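Local coordinates for T9SS C-terminal target domain-containing protein (Bacteroides cellulosilyticus, PDB 5JVK) that probably hydrolyses O-glycosidic bonds as a family 39 glycoside hydrolase of a gut symbiont, at residues 42-46 / 47-51; 119-122 / 123-127; 136-139 / 140-143; 152-155 / 156-160; 239-242 / 243-247. All coordinates share one frame; numbering follows the deposited sequence.

Interaction 1: 42-46 / 47-51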
loop_
_atom_site.group_PDB
_atom_site.type_symbol
_atom_site.label_atom_id
_atom_site.label_comp_id
_atom_site.label_asym_id
_atom_site.label_seq_id
_atom_site.Cartn_x
_atom_site.Cartn_y
_atom_site.Cartn_z
ATOM N N LEU A 42 17.815 -20.531 6.729
ATOM C CA LEU A 42 16.761 -19.796 6.022
ATOM C C LEU A 42 15.830 -20.802 5.365
ATOM O O LEU A 42 16.233 -21.477 4.425
ATOM C CB LEU A 42 17.353 -18.869 4.957
ATOM C CG LEU A 42 18.049 -17.606 5.466
ATOM C CD1 LEU A 42 18.883 -16.984 4.357
ATOM C CD2 LEU A 42 17.049 -16.599 6.013
ATOM N N VAL A 43 14.592 -20.881 5.859
ATOM C CA VAL A 43 13.595 -21.860 5.404
ATOM C C VAL A 43 12.443 -21.153 4.683
ATOM O O VAL A 43 11.761 -20.313 5.271
ATOM C CB VAL A 43 13.023 -22.660 6.596
ATOM C CG1 VAL A 43 12.204 -23.845 6.099
ATOM C CG2 VAL A 43 14.143 -23.127 7.520
ATOM N N ARG A 44 12.222 -21.514 3.419
ATOM C CA ARG A 44 11.224 -20.856 2.570
ATOM C C ARG A 44 9.800 -21.288 2.921
ATOM O O ARG A 44 9.570 -22.442 3.283
ATOM C CB ARG A 44 11.502 -21.166 1.095
ATOM C CG ARG A 44 10.638 -20.380 0.120
ATOM C CD ARG A 44 11.231 -20.313 -1.277
ATOM N NE ARG A 44 11.217 -21.599 -1.972
ATOM C CZ ARG A 44 11.622 -21.787 -3.230
ATOM N NH1 ARG A 44 12.084 -20.775 -3.962
ATOM N NH2 ARG A 44 11.565 -22.999 -3.771
ATOM N N TYR A 45 8.852 -20.357 2.806
ATOM C CA TYR A 45 7.433 -20.649 3.043
ATOM C C TYR A 45 6.927 -21.676 2.020
ATOM O O TYR A 45 7.316 -21.640 0.846
ATOM C CB TYR A 45 6.599 -19.350 2.986
ATOM C CG TYR A 45 5.099 -19.517 3.146
ATOM C CD1 TYR A 45 4.302 -19.943 2.078
ATOM C CD2 TYR A 45 4.469 -19.217 4.355
ATOM C CE1 TYR A 45 2.933 -20.094 2.218
ATOM C CE2 TYR A 45 3.099 -19.363 4.502
ATOM C CZ TYR A 45 2.337 -19.800 3.429
ATOM O OH TYR A 45 0.977 -19.951 3.569
ATOM N N GLY A 46 6.079 -22.594 2.485
ATOM C CA GLY A 46 5.408 -23.566 1.619
ATOM C C GLY A 46 6.162 -24.868 1.414
ATOM O O GLY A 46 5.692 -25.924 1.832
ATOM N N ASP A 47 7.320 -24.788 0.760
ATOM C CA ASP A 47 8.108 -25.973 0.385
ATOM C C ASP A 47 9.369 -26.211 1.233
ATOM O O ASP A 47 10.074 -27.198 1.018
ATOM C CB ASP A 47 8.469 -25.919 -1.112
ATOM C CG ASP A 47 9.488 -24.835 -1.451
ATOM O OD1 ASP A 47 9.597 -23.832 -0.712
ATOM O OD2 ASP A 47 10.182 -24.985 -2.476
ATOM N N ASN A 48 9.646 -25.308 2.177
ATOM C CA ASN A 48 10.768 -25.440 3.123
ATOM C C ASN A 48 12.158 -25.591 2.472
ATOM O O ASN A 48 13.018 -26.296 3.002
ATOM C CB ASN A 48 10.515 -26.590 4.119
ATOM C CG ASN A 48 9.179 -26.472 4.836
ATOM O OD1 ASN A 48 8.448 -27.452 4.953
ATOM N ND2 ASN A 48 8.856 -25.278 5.318
ATOM N N LEU A 49 12.370 -24.930 1.331
ATOM C CA LEU A 49 13.702 -24.840 0.730
ATOM C C LEU A 49 14.626 -24.161 1.742
ATOM O O LEU A 49 14.363 -23.034 2.171
ATOM C CB LEU A 49 13.663 -24.042 -0.578
ATOM C CG LEU A 49 14.971 -23.899 -1.366
ATOM C CD1 LEU A 49 15.461 -25.253 -1.856
ATOM C CD2 LEU A 49 14.787 -22.945 -2.536
ATOM N N THR A 50 15.688 -24.865 2.128
ATOM C CA THR A 50 16.546 -24.458 3.243
ATOM C C THR A 50 17.955 -24.096 2.767
ATOM O O THR A 50 18.504 -24.751 1.879
ATOM C CB THR A 50 16.622 -25.575 4.305
ATOM O OG1 THR A 50 15.295 -25.904 4.740
ATOM C CG2 THR A 50 17.454 -25.141 5.513
ATOM N N PHE A 51 18.516 -23.043 3.361
ATOM C CA PHE A 51 19.900 -22.629 3.121
ATOM C C PHE A 51 20.593 -22.406 4.462
ATOM O O PHE A 51 20.019 -21.786 5.357
ATOM C CB PHE A 51 19.938 -21.356 2.276
ATOM C CG PHE A 51 19.327 -21.523 0.918
ATOM C CD1 PHE A 51 20.007 -22.214 -0.082
ATOM C CD2 PHE A 51 18.063 -21.008 0.636
ATOM C CE1 PHE A 51 19.444 -22.381 -1.340
ATOM C CE2 PHE A 51 17.495 -21.172 -0.619
ATOM C CZ PHE A 51 18.183 -21.862 -1.607
#

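Interaction 2: 119-122 / 123-127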
loop_
_atom_site.group_PDB
_atom_site.type_symbol
_atom_site.label_atom_id
_atom_site.label_comp_id
_atom_site.label_asym_id
_atom_site.label_seq_id
_atom_site.Cartn_x
_atom_site.Cartn_y
_atom_site.Cartn_z
ATOM N N SER A 119 15.733 6.994 6.389
ATOM C CA SER A 119 16.416 6.343 5.265
ATOM C C SER A 119 16.207 4.823 5.249
ATOM O O SER A 119 16.032 4.238 4.182
ATOM C CB SER A 119 17.912 6.674 5.274
ATOM O OG SER A 119 18.501 6.301 6.506
ATOM N N LYS A 120 16.213 4.200 6.427
ATOM C CA LYS A 120 15.976 2.757 6.556
ATOM C C LYS A 120 14.547 2.378 6.178
ATOM O O LYS A 120 14.339 1.451 5.398
ATOM C CB LYS A 120 16.278 2.282 7.983
ATOM C CG LYS A 120 16.167 0.772 8.177
ATOM C CD LYS A 120 16.923 0.282 9.405
ATOM C CE LYS A 120 16.314 0.770 10.712
ATOM N NZ LYS A 120 14.963 0.202 10.963
ATOM N N THR A 121 13.576 3.096 6.740
ATOM C CA THR A 121 12.156 2.868 6.449
ATOM C C THR A 121 11.846 3.071 4.960
ATOM O O THR A 121 11.132 2.263 4.370
ATOM C CB THR A 121 11.241 3.751 7.342
ATOM O OG1 THR A 121 11.313 3.288 8.698
ATOM C CG2 THR A 121 9.779 3.706 6.893
ATOM N N PHE A 122 12.397 4.126 4.358
ATOM C CA PHE A 122 12.157 4.409 2.932
ATOM C C PHE A 122 12.912 3.497 1.971
ATOM O O PHE A 122 12.483 3.326 0.830
ATOM C CB PHE A 122 12.389 5.887 2.598
ATOM C CG PHE A 122 11.160 6.724 2.777
ATOM C CD1 PHE A 122 10.735 7.097 4.046
ATOM C CD2 PHE A 122 10.389 7.088 1.679
ATOM C CE1 PHE A 122 9.581 7.845 4.213
ATOM C CE2 PHE A 122 9.237 7.836 1.838
ATOM C CZ PHE A 122 8.830 8.217 3.107
ATOM N N ARG A 123 14.020 2.919 2.427
ATOM C CA ARG A 123 14.697 1.849 1.688
ATOM C C ARG A 123 13.819 0.591 1.660
ATOM O O ARG A 123 13.738 -0.092 0.636
ATOM C CB ARG A 123 16.059 1.548 2.322
ATOM C CG ARG A 123 16.954 0.595 1.540
ATOM C CD ARG A 123 18.332 0.511 2.190
ATOM N NE ARG A 123 18.956 -0.807 2.028
ATOM C CZ ARG A 123 19.995 -1.262 2.737
ATOM N NH1 ARG A 123 20.574 -0.519 3.684
ATOM N NH2 ARG A 123 20.468 -2.486 2.498
ATOM N N LEU A 124 13.163 0.300 2.784
ATOM C CA LEU A 124 12.231 -0.828 2.877
ATOM C C LEU A 124 10.947 -0.590 2.072
ATOM O O LEU A 124 10.403 -1.529 1.494
ATOM C CB LEU A 124 11.898 -1.139 4.341
ATOM C CG LEU A 124 13.069 -1.662 5.185
ATOM C CD1 LEU A 124 12.832 -1.443 6.669
ATOM C CD2 LEU A 124 13.322 -3.134 4.906
ATOM N N ILE A 125 10.471 0.656 2.040
ATOM C CA ILE A 125 9.331 1.038 1.195
ATOM C C ILE A 125 9.670 0.877 -0.289
ATOM O O ILE A 125 8.835 0.398 -1.062
ATOM C CB ILE A 125 8.843 2.485 1.486
ATOM C CG1 ILE A 125 8.220 2.567 2.886
ATOM C CG2 ILE A 125 7.814 2.944 0.449
ATOM C CD1 ILE A 125 8.174 3.963 3.477
ATOM N N ARG A 126 10.883 1.278 -0.675
ATOM C CA ARG A 126 11.354 1.167 -2.066
ATOM C C ARG A 126 11.381 -0.279 -2.568
ATOM O O ARG A 126 10.906 -0.563 -3.669
ATOM C CB ARG A 126 12.748 1.802 -2.225
ATOM C CG ARG A 126 13.445 1.556 -3.563
ATOM C CD ARG A 126 12.650 2.079 -4.749
ATOM N NE ARG A 126 13.312 1.766 -6.018
ATOM C CZ ARG A 126 13.325 0.569 -6.614
ATOM N NH1 ARG A 126 12.701 -0.484 -6.078
ATOM N NH2 ARG A 126 13.967 0.421 -7.771
ATOM N N MET A 127 11.937 -1.181 -1.763
ATOM C CA MET A 127 12.058 -2.594 -2.146
ATOM C C MET A 127 10.713 -3.341 -2.190
ATOM O O MET A 127 10.631 -4.423 -2.772
ATOM C CB MET A 127 13.051 -3.318 -1.223
ATOM C CG MET A 127 14.492 -2.870 -1.406
ATOM S SD MET A 127 15.675 -3.817 -0.421
ATOM C CE MET A 127 15.274 -3.256 1.232
#

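Interaction 3: 136-139 / 140-143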
loop_
_atom_site.group_PDB
_atom_site.type_symbol
_atom_site.label_atom_id
_atom_site.label_comp_id
_atom_site.label_asym_id
_atom_site.label_seq_id
_atom_site.Cartn_x
_atom_site.Cartn_y
_atom_site.Cartn_z
ATOM N N ASP A 136 0.382 12.047 7.554
ATOM C CA ASP A 136 -0.417 13.111 8.152
ATOM C C ASP A 136 0.360 14.405 8.302
ATOM O O ASP A 136 1.589 14.408 8.403
ATOM C CB ASP A 136 -0.924 12.687 9.530
ATOM C CG ASP A 136 -1.822 11.481 9.467
ATOM O OD1 ASP A 136 -3.026 11.647 9.168
ATOM O OD2 ASP A 136 -1.320 10.364 9.722
ATOM N N LEU A 137 -0.382 15.503 8.313
ATOM C CA LEU A 137 0.138 16.796 8.714
ATOM C C LEU A 137 -0.949 17.486 9.529
ATOM O O LEU A 137 -2.043 17.735 9.023
ATOM C CB LEU A 137 0.531 17.621 7.486
ATOM C CG LEU A 137 1.268 18.952 7.700
ATOM C CD1 LEU A 137 0.328 20.052 8.177
ATOM C CD2 LEU A 137 2.438 18.790 8.662
ATOM N N ALA A 138 -0.642 17.784 10.789
ATOM C CA ALA A 138 -1.599 18.411 11.690
ATOM C C ALA A 138 -1.610 19.924 11.483
ATOM O O ALA A 138 -0.555 20.563 11.496
ATOM C CB ALA A 138 -1.255 18.076 13.133
ATOM N N TRP A 139 -2.805 20.479 11.278
ATOM C CA TRP A 139 -3.035 21.932 11.252
ATOM C C TRP A 139 -2.486 22.585 12.527
ATOM O O TRP A 139 -1.808 23.611 12.464
ATOM C CB TRP A 139 -4.542 22.193 11.091
ATOM C CG TRP A 139 -5.006 23.631 11.059
ATOM C CD1 TRP A 139 -4.248 24.751 10.864
ATOM C CD2 TRP A 139 -6.360 24.083 11.184
ATOM N NE1 TRP A 139 -5.043 25.872 10.888
ATOM C CE2 TRP A 139 -6.344 25.489 11.081
ATOM C CE3 TRP A 139 -7.586 23.433 11.387
ATOM C CZ2 TRP A 139 -7.509 26.261 11.170
ATOM C CZ3 TRP A 139 -8.743 24.199 11.477
ATOM C CH2 TRP A 139 -8.694 25.600 11.370
ATOM N N GLU A 140 -2.773 21.958 13.666
ATOM C CA GLU A 140 -2.202 22.318 14.975
ATOM C C GLU A 140 -0.685 22.559 14.939
ATOM O O GLU A 140 -0.201 23.573 15.446
ATOM C CB GLU A 140 -2.531 21.210 15.989
ATOM C CG GLU A 140 -2.185 21.515 17.437
ATOM C CD GLU A 140 -2.790 20.507 18.401
ATOM O OE1 GLU A 140 -4.024 20.299 18.354
ATOM O OE2 GLU A 140 -2.035 19.924 19.209
ATOM N N HIS A 141 0.048 21.631 14.329
ATOM C CA HIS A 141 1.509 21.723 14.238
ATOM C C HIS A 141 2.010 22.770 13.229
ATOM O O HIS A 141 3.086 23.336 13.430
ATOM C CB HIS A 141 2.122 20.349 13.924
ATOM C CG HIS A 141 1.894 19.323 14.994
ATOM N ND1 HIS A 141 1.817 17.972 14.728
ATOM C CD2 HIS A 141 1.718 19.451 16.332
ATOM C CE1 HIS A 141 1.614 17.312 15.854
ATOM N NE2 HIS A 141 1.548 18.186 16.843
ATOM N N VAL A 142 1.249 23.029 12.164
ATOM C CA VAL A 142 1.629 24.055 11.170
ATOM C C VAL A 142 1.361 25.485 11.661
ATOM O O VAL A 142 2.164 26.380 11.392
ATOM C CB VAL A 142 0.995 23.789 9.771
ATOM C CG1 VAL A 142 0.806 25.059 8.941
ATOM C CG2 VAL A 142 1.873 22.822 8.998
ATOM N N GLU A 143 0.248 25.689 12.366
ATOM C CA GLU A 143 -0.142 27.002 12.890
ATOM C C GLU A 143 -0.280 26.920 14.422
ATOM O O GLU A 143 -1.393 26.772 14.934
ATOM C CB GLU A 143 -1.451 27.452 12.214
ATOM C CG GLU A 143 -1.931 28.856 12.565
ATOM C CD GLU A 143 -3.137 29.312 11.746
ATOM O OE1 GLU A 143 -3.774 28.481 11.066
ATOM O OE2 GLU A 143 -3.467 30.515 11.789
#

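Interaction 4: 152-155 / 156-160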
loop_
_atom_site.group_PDB
_atom_site.type_symbol
_atom_site.label_atom_id
_atom_site.label_comp_id
_atom_site.label_asym_id
_atom_site.label_seq_id
_atom_site.Cartn_x
_atom_site.Cartn_y
_atom_site.Cartn_z
ATOM N N PRO A 152 6.779 21.655 10.321
ATOM C CA PRO A 152 7.401 20.719 11.277
ATOM C C PRO A 152 8.570 19.922 10.699
ATOM O O PRO A 152 8.650 19.737 9.483
ATOM C CB PRO A 152 6.251 19.777 11.657
ATOM C CG PRO A 152 5.012 20.540 11.360
ATOM C CD PRO A 152 5.335 21.385 10.167
ATOM N N GLU A 153 9.456 19.455 11.575
ATOM C CA GLU A 153 10.674 18.749 11.159
ATOM C C GLU A 153 10.375 17.429 10.440
ATOM O O GLU A 153 11.052 17.093 9.464
ATOM C CB GLU A 153 11.603 18.512 12.365
ATOM C CG GLU A 153 12.925 17.795 12.069
ATOM C CD GLU A 153 13.757 18.453 10.973
ATOM O OE1 GLU A 153 14.475 17.724 10.255
ATOM O OE2 GLU A 153 13.702 19.695 10.823
ATOM N N HIS A 154 9.367 16.697 10.914
ATOM C CA HIS A 154 8.992 15.420 10.293
ATOM C C HIS A 154 8.563 15.552 8.822
ATOM O O HIS A 154 8.782 14.626 8.043
ATOM C CB HIS A 154 7.946 14.655 11.131
ATOM C CG HIS A 154 6.601 15.315 11.209
ATOM N ND1 HIS A 154 5.578 15.026 10.331
ATOM C CD2 HIS A 154 6.102 16.223 12.082
ATOM C CE1 HIS A 154 4.512 15.741 10.649
ATOM N NE2 HIS A 154 4.803 16.474 11.707
ATOM N N MET A 155 7.996 16.699 8.441
ATOM C CA MET A 155 7.624 16.947 7.038
ATOM C C MET A 155 8.819 17.009 6.089
ATOM O O MET A 155 8.787 16.399 5.018
ATOM C CB MET A 155 6.798 18.231 6.896
ATOM C CG MET A 155 5.326 18.054 7.220
ATOM S SD MET A 155 4.464 16.931 6.100
ATOM C CE MET A 155 4.597 17.826 4.555
ATOM N N TYR A 156 9.854 17.752 6.477
ATOM C CA TYR A 156 11.104 17.807 5.706
ATOM C C TYR A 156 11.771 16.428 5.623
ATOM O O TYR A 156 12.304 16.062 4.573
ATOM C CB TYR A 156 12.090 18.831 6.301
ATOM C CG TYR A 156 11.663 20.285 6.158
ATOM C CD1 TYR A 156 11.447 20.849 4.898
ATOM C CD2 TYR A 156 11.494 21.104 7.280
ATOM C CE1 TYR A 156 11.061 22.177 4.759
ATOM C CE2 TYR A 156 11.110 22.434 7.150
ATOM C CZ TYR A 156 10.897 22.966 5.888
ATOM O OH TYR A 156 10.518 24.281 5.748
ATOM N N GLN A 157 11.733 15.680 6.729
ATOM C CA GLN A 157 12.251 14.304 6.778
ATOM C C GLN A 157 11.515 13.369 5.812
ATOM O O GLN A 157 12.156 12.644 5.042
ATOM C CB GLN A 157 12.180 13.737 8.207
ATOM C CG GLN A 157 13.191 14.340 9.174
ATOM C CD GLN A 157 13.052 13.792 10.588
ATOM O OE1 GLN A 157 12.065 14.063 11.275
ATOM N NE2 GLN A 157 14.045 13.024 11.036
ATOM N N PHE A 158 10.181 13.396 5.862
ATOM C CA PHE A 158 9.328 12.595 4.962
ATOM C C PHE A 158 9.579 12.901 3.483
ATOM O O PHE A 158 9.784 11.984 2.683
ATOM C CB PHE A 158 7.825 12.794 5.269
ATOM C CG PHE A 158 7.240 11.741 6.173
ATOM C CD1 PHE A 158 6.820 12.052 7.466
ATOM C CD2 PHE A 158 7.097 10.431 5.726
ATOM C CE1 PHE A 158 6.278 11.077 8.293
ATOM C CE2 PHE A 158 6.557 9.453 6.549
ATOM C CZ PHE A 158 6.148 9.775 7.834
ATOM N N VAL A 159 9.576 14.187 3.137
ATOM C CA VAL A 159 9.662 14.620 1.738
ATOM C C VAL A 159 11.051 14.376 1.131
ATOM O O VAL A 159 11.147 13.918 -0.008
ATOM C CB VAL A 159 9.223 16.097 1.573
ATOM C CG1 VAL A 159 9.442 16.591 0.144
ATOM C CG2 VAL A 159 7.755 16.250 1.949
ATOM N N SER A 160 12.115 14.672 1.875
ATOM C CA SER A 160 13.480 14.446 1.373
ATOM C C SER A 160 13.787 12.951 1.221
ATOM O O SER A 160 14.394 12.542 0.229
ATOM C CB SER A 160 14.527 15.128 2.265
ATOM O OG SER A 160 14.731 14.417 3.470
#

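Interaction 5: 239-242 / 243-247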
loop_
_atom_site.group_PDB
_atom_site.type_symbol
_atom_site.label_atom_id
_atom_site.label_comp_id
_atom_site.label_asym_id
_atom_site.label_seq_id
_atom_site.Cartn_x
_atom_site.Cartn_y
_atom_site.Cartn_z
ATOM N N VAL A 239 -13.628 27.798 0.488
ATOM C CA VAL A 239 -12.591 28.748 0.904
ATOM C C VAL A 239 -11.195 28.174 0.622
ATOM O O VAL A 239 -10.346 28.870 0.068
ATOM C CB VAL A 239 -12.722 29.120 2.405
ATOM C CG1 VAL A 239 -11.637 30.109 2.827
ATOM C CG2 VAL A 239 -14.107 29.690 2.696
ATOM N N VAL A 240 -10.972 26.911 0.996
ATOM C CA VAL A 240 -9.650 26.265 0.869
ATOM C C VAL A 240 -9.176 26.115 -0.583
ATOM O O VAL A 240 -8.008 26.374 -0.873
ATOM C CB VAL A 240 -9.616 24.885 1.590
ATOM C CG1 VAL A 240 -8.347 24.098 1.262
ATOM C CG2 VAL A 240 -9.724 25.075 3.095
ATOM N N TYR A 241 -10.069 25.698 -1.480
ATOM C CA TYR A 241 -9.681 25.399 -2.864
ATOM C C TYR A 241 -9.085 26.599 -3.620
ATOM O O TYR A 241 -7.982 26.480 -4.152
ATOM C CB TYR A 241 -10.839 24.763 -3.646
ATOM C CG TYR A 241 -10.474 24.345 -5.055
ATOM C CD1 TYR A 241 -9.783 23.153 -5.296
ATOM C CD2 TYR A 241 -10.819 25.137 -6.151
ATOM C CE1 TYR A 241 -9.449 22.764 -6.588
ATOM C CE2 TYR A 241 -10.488 24.757 -7.446
ATOM C CZ TYR A 241 -9.803 23.571 -7.660
ATOM O OH TYR A 241 -9.479 23.199 -8.940
ATOM N N PRO A 242 -9.791 27.751 -3.664
ATOM C CA PRO A 242 -9.184 28.915 -4.332
ATOM C C PRO A 242 -7.944 29.472 -3.616
ATOM O O PRO A 242 -6.997 29.878 -4.287
ATOM C CB PRO A 242 -10.319 29.950 -4.353
ATOM C CG PRO A 242 -11.230 29.540 -3.250
ATOM C CD PRO A 242 -11.165 28.045 -3.213
ATOM N N THR A 243 -7.957 29.480 -2.281
ATOM C CA THR A 243 -6.805 29.926 -1.477
ATOM C C THR A 243 -5.533 29.126 -1.776
ATOM O O THR A 243 -4.449 29.699 -1.896
ATOM C CB THR A 243 -7.087 29.814 0.040
ATOM O OG1 THR A 243 -8.349 30.412 0.347
ATOM C CG2 THR A 243 -6.003 30.510 0.857
ATOM N N VAL A 244 -5.680 27.808 -1.891
ATOM C CA VAL A 244 -4.546 26.908 -2.111
ATOM C C VAL A 244 -4.102 26.879 -3.582
ATOM O O VAL A 244 -2.904 26.907 -3.861
ATOM C CB VAL A 244 -4.865 25.480 -1.606
ATOM C CG1 VAL A 244 -3.764 24.507 -1.990
ATOM C CG2 VAL A 244 -5.052 25.475 -0.094
ATOM N N LYS A 245 -5.055 26.809 -4.510
ATOM C CA LYS A 245 -4.738 26.727 -5.946
ATOM C C LYS A 245 -4.101 28.000 -6.520
ATOM O O LYS A 245 -3.358 27.931 -7.499
ATOM C CB LYS A 245 -5.984 26.360 -6.762
ATOM C CG LYS A 245 -6.509 24.953 -6.503
ATOM C CD LYS A 245 -5.673 23.871 -7.175
ATOM C CE LYS A 245 -5.984 23.748 -8.658
ATOM N NZ LYS A 245 -5.266 22.604 -9.283
ATOM N N LYS A 246 -4.399 29.151 -5.920
ATOM C CA LYS A 246 -3.751 30.416 -6.286
ATOM C C LYS A 246 -2.253 30.373 -5.971
ATOM O O LYS A 246 -1.437 30.884 -6.739
ATOM C CB LYS A 246 -4.412 31.588 -5.548
ATOM C CG LYS A 246 -4.117 32.962 -6.132
ATOM C CD LYS A 246 -5.098 34.002 -5.600
ATOM C CE LYS A 246 -5.014 35.319 -6.359
ATOM N NZ LYS A 246 -3.776 36.082 -6.033
ATOM N N VAL A 247 -1.912 29.744 -4.845
ATOM C CA VAL A 247 -0.523 29.591 -4.395
ATOM C C VAL A 247 0.259 28.549 -5.213
ATOM O O VAL A 247 1.454 28.729 -5.457
ATOM C CB VAL A 247 -0.479 29.248 -2.885
ATOM C CG1 VAL A 247 0.926 28.881 -2.426
ATOM C CG2 VAL A 247 -1.011 30.423 -2.073
#

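Interaction 1: 42-46 / 47-51
The carboxylate of Asp47 is gripped side-on by the guanidinium of Arg44, one nitrogen to each oxygen. Arg44 NH2 reaches Asp47 OD2 at 2.7 Å and Arg44 NE reaches Asp47 OD1 at 3.0 Å, both on the syn lone pairs and both close to the guanidinium plane, and the two flat groups are 25° apart, nearly coplanar. A bend at chi3 (69°) in the otherwise extended arginine chain swings its head across the aspartate. One face of the guanidinium is closed by Leu49, whose CD2 sits 3.4 Å from Arg44 CZ, while Arg44 NH1 continues to Glu67 in a second salt bridge and to the carbonyl of Leu68. Two acids, Asp47 and Glu67, thus balance the charge of this buried guanidinium, probably offsetting the cost of burying it. These side chains bridge the turn of a beta hairpin made by strands 37-44 and 50-55, the latter at the edge of its sheet. Leu42 and Phe51 form a hydrogen-bonded antiparallel pair, with Leu42 N to Phe51 O at 2.9 Å, nearly straight at 173°; Val43 and Thr50 are the neighbouring non-hydrogen-bonded pair. Nearer the turn, Arg44 N donates to Leu49 O at 2.9 Å. On the sheet face of Val43 and Thr50, Val43 CG1 rests 3.7 Å from Asn48 CA, and Thr50 OG1 donates to Asn48 O at 2.9 Å.

Interaction 2: 119-122 / 123-127
Ile125 lays its terminal methyl over the ring of Phe122, three residues earlier on the same helix. The two side chains run side by side and point the same way, and Ile125 CD1 stands 4.0 Å from the ring centroid of Phe122, only 6° off the normal: a CH-pi contact centred on the face. Ile125 CG1 lies anti to its own carbonyl carbon (chi1 -68°), which directs the branch back toward the preceding turn and lets the same methyl also meet Thr121. There the approach is oblique, Ile125 CD1 to Thr121 CG2 at 3.8 Å, so one methyl group packs against two residues of the turn before. Leu124 CG lies 3.4 Å from Lys120 O, against the backbone of the preceding turn. Beneath the side chains the backbone keeps regular i to i+4 bonds, among them Ile125 N to Thr121 O at 2.9 Å. Phe122 and Ile125 both continue inward to Ile133 of the barrel strand 132-138, whereas the amine of Lys120 is held by Asp115 in a salt bridge. Such a buried apolar ridge on a helix that crosses between parallel strands 106-109 and 132-138 is characteristic of the beta-alpha-beta units of a (beta/alpha)8 barrel.

Interaction 3: 136-139 / 140-143
Trp139 and Glu143 are joined twice, once through their side chains and once through the backbone. The indole NE1 of Trp139 donates to Glu143 OE1 at 2.9 Å with an angle of 162°, the acceptor lying at the ring edge and near its plane. Glu143 OE1 is met on the anti side, somewhat out of the carboxylate plane, which is itself turned 47° from the indole. CG is anti to the backbone N in both residues, and the Glu143 chain is extended beyond it; the two side chains lie side by side, pointing the same way. Glu143 N closes the matching backbone bond to Trp139 O, also 2.9 Å. The second carboxylate oxygen, OE2, receives Tyr181 OH and the backbone N of Gly147; with OE1 on the indole, both oxygens of this buried acid are held, which should restrain its rotation. Next outward comes Ala138 at the N-cap position, whose carbonyl accepts from Val142 N at 3.1 Å and, weakly, from His141 N. Its methyl lies against the imidazole of His141, with Ala138 CB 3.5 Å from His141 ND1. On the buried side Leu137 and Val142 cross at about a right angle, CD1 of the leucine meeting CG2 of the valine. Trp139 also packs against Phe173 and, like Glu143, against Ala203 of helix 194-211. The whole is a strand-to-helix junction at the C-terminal end of strand 132-138, where the chain passes directly into a short helix 139-142 in the connection after the second strand of the (beta/alpha)8 barrel, ahead of helix 153-164.

Interaction 4: 152-155 / 156-160
Phe158 brings CD1 to within 3.3 Å of His154 O, the same carbonyl that accepts Phe158 N at 2.9 Å. The imidazole of His154 lies beside this ring, with Phe158 CD1 near the plane of the histidine and at its edge. One residue earlier on each side, Glu153 and Gln157 cross at about a right angle, carboxylate and amide planes 48° apart. Their contact is van der Waals in kind: Glu153 OE1 lies 3.8 Å from Gln157 CG, while Gln157 OE1 falls 3.5 Å from His154 CA. All of this belongs to the first turns of helix 153-164, one of the helices packed round the (beta/alpha)8 barrel. Its buried side is marked by Met155, folded at chi2 and chi3, with CE 4.4 Å from Val159 CG2; both residues press on Met211 of helix 194-211. Gln157 N to Glu153 O and Val159 N to Met155 O keep the helix regular. Farther out, Tyr156 O takes two donors from opposite faces of its plane, Ser160 N and Ser160 OG, and Tyr156 OH is tied to Glu210. Phe158 meets the ring of Tyr118 edge-to-face.

Interaction 5: 239-242 / 243-247
Val239 O receives a side-chain and a backbone donor from the same residue, Thr243. The hydroxyl bond, Thr243 OG1 to Val239 O, measures 2.5 Å, so short that the exact length is doubtful, while Thr243 N adds a weak one. Thr243 OG1 reaches it because it stands anti to its own carbonyl carbon (chi1 -49°), pointing back along the helix. The ordinary backbone bonds follow, with Val244 N to Val240 O at 2.9 Å and Lys245 N to Tyr241 O at 3.0 Å. Pro242 has no N-H to give to the preceding turn, and the helix is kinked there; its O still accepts from Lys246 N. Of the CH-pi kind there is one contact: the chain of Lys245 crosses the Tyr241 ring obliquely, CG 3.8 Å from its centroid and offset toward the rim. Bends at chi2 and chi3 carry the rest of the lysine past the phenol, bringing CE to 3.5 Å from Tyr241 OH. Both polar ends converge on Asp283, which bonds the hydroxyl and forms a salt bridge with Lys245 NZ; that amine also donates to the carbonyls of Pro249 and Ile251. Val240 and Val244 lie side by side, pointing the same way, with CG1 of the first 3.8 Å from CG2 of the second. Their helix, 229-247, is the beta-alpha-beta crossover between strands 217-220 and 252-255 of the (beta/alpha)8 barrel.

How the interactions relate
All five contacts are local and follow in series along the chain; none nests in or crosses another. Interaction 1 closes the hairpin loop of the N-terminal beta-sheet region, its centre about 25 Å from that of interaction 2. The other four belong to the barrel. Interaction 2 lies on the helix leading to strand 132-138, interaction 3 closes the turn leaving that strand, and interaction 4 begins the next helix. Interactions 2 and 4 meet where Phe122 CZ lies 3.8 Å from Phe158 CD2; interactions 3 and 4 touch through Leu137 with Met155 and His141 with Pro152. Interaction 5, about 17 Å from interaction 3 between centres, lies on helix 229-247, which connects strands 217-220 and 252-255.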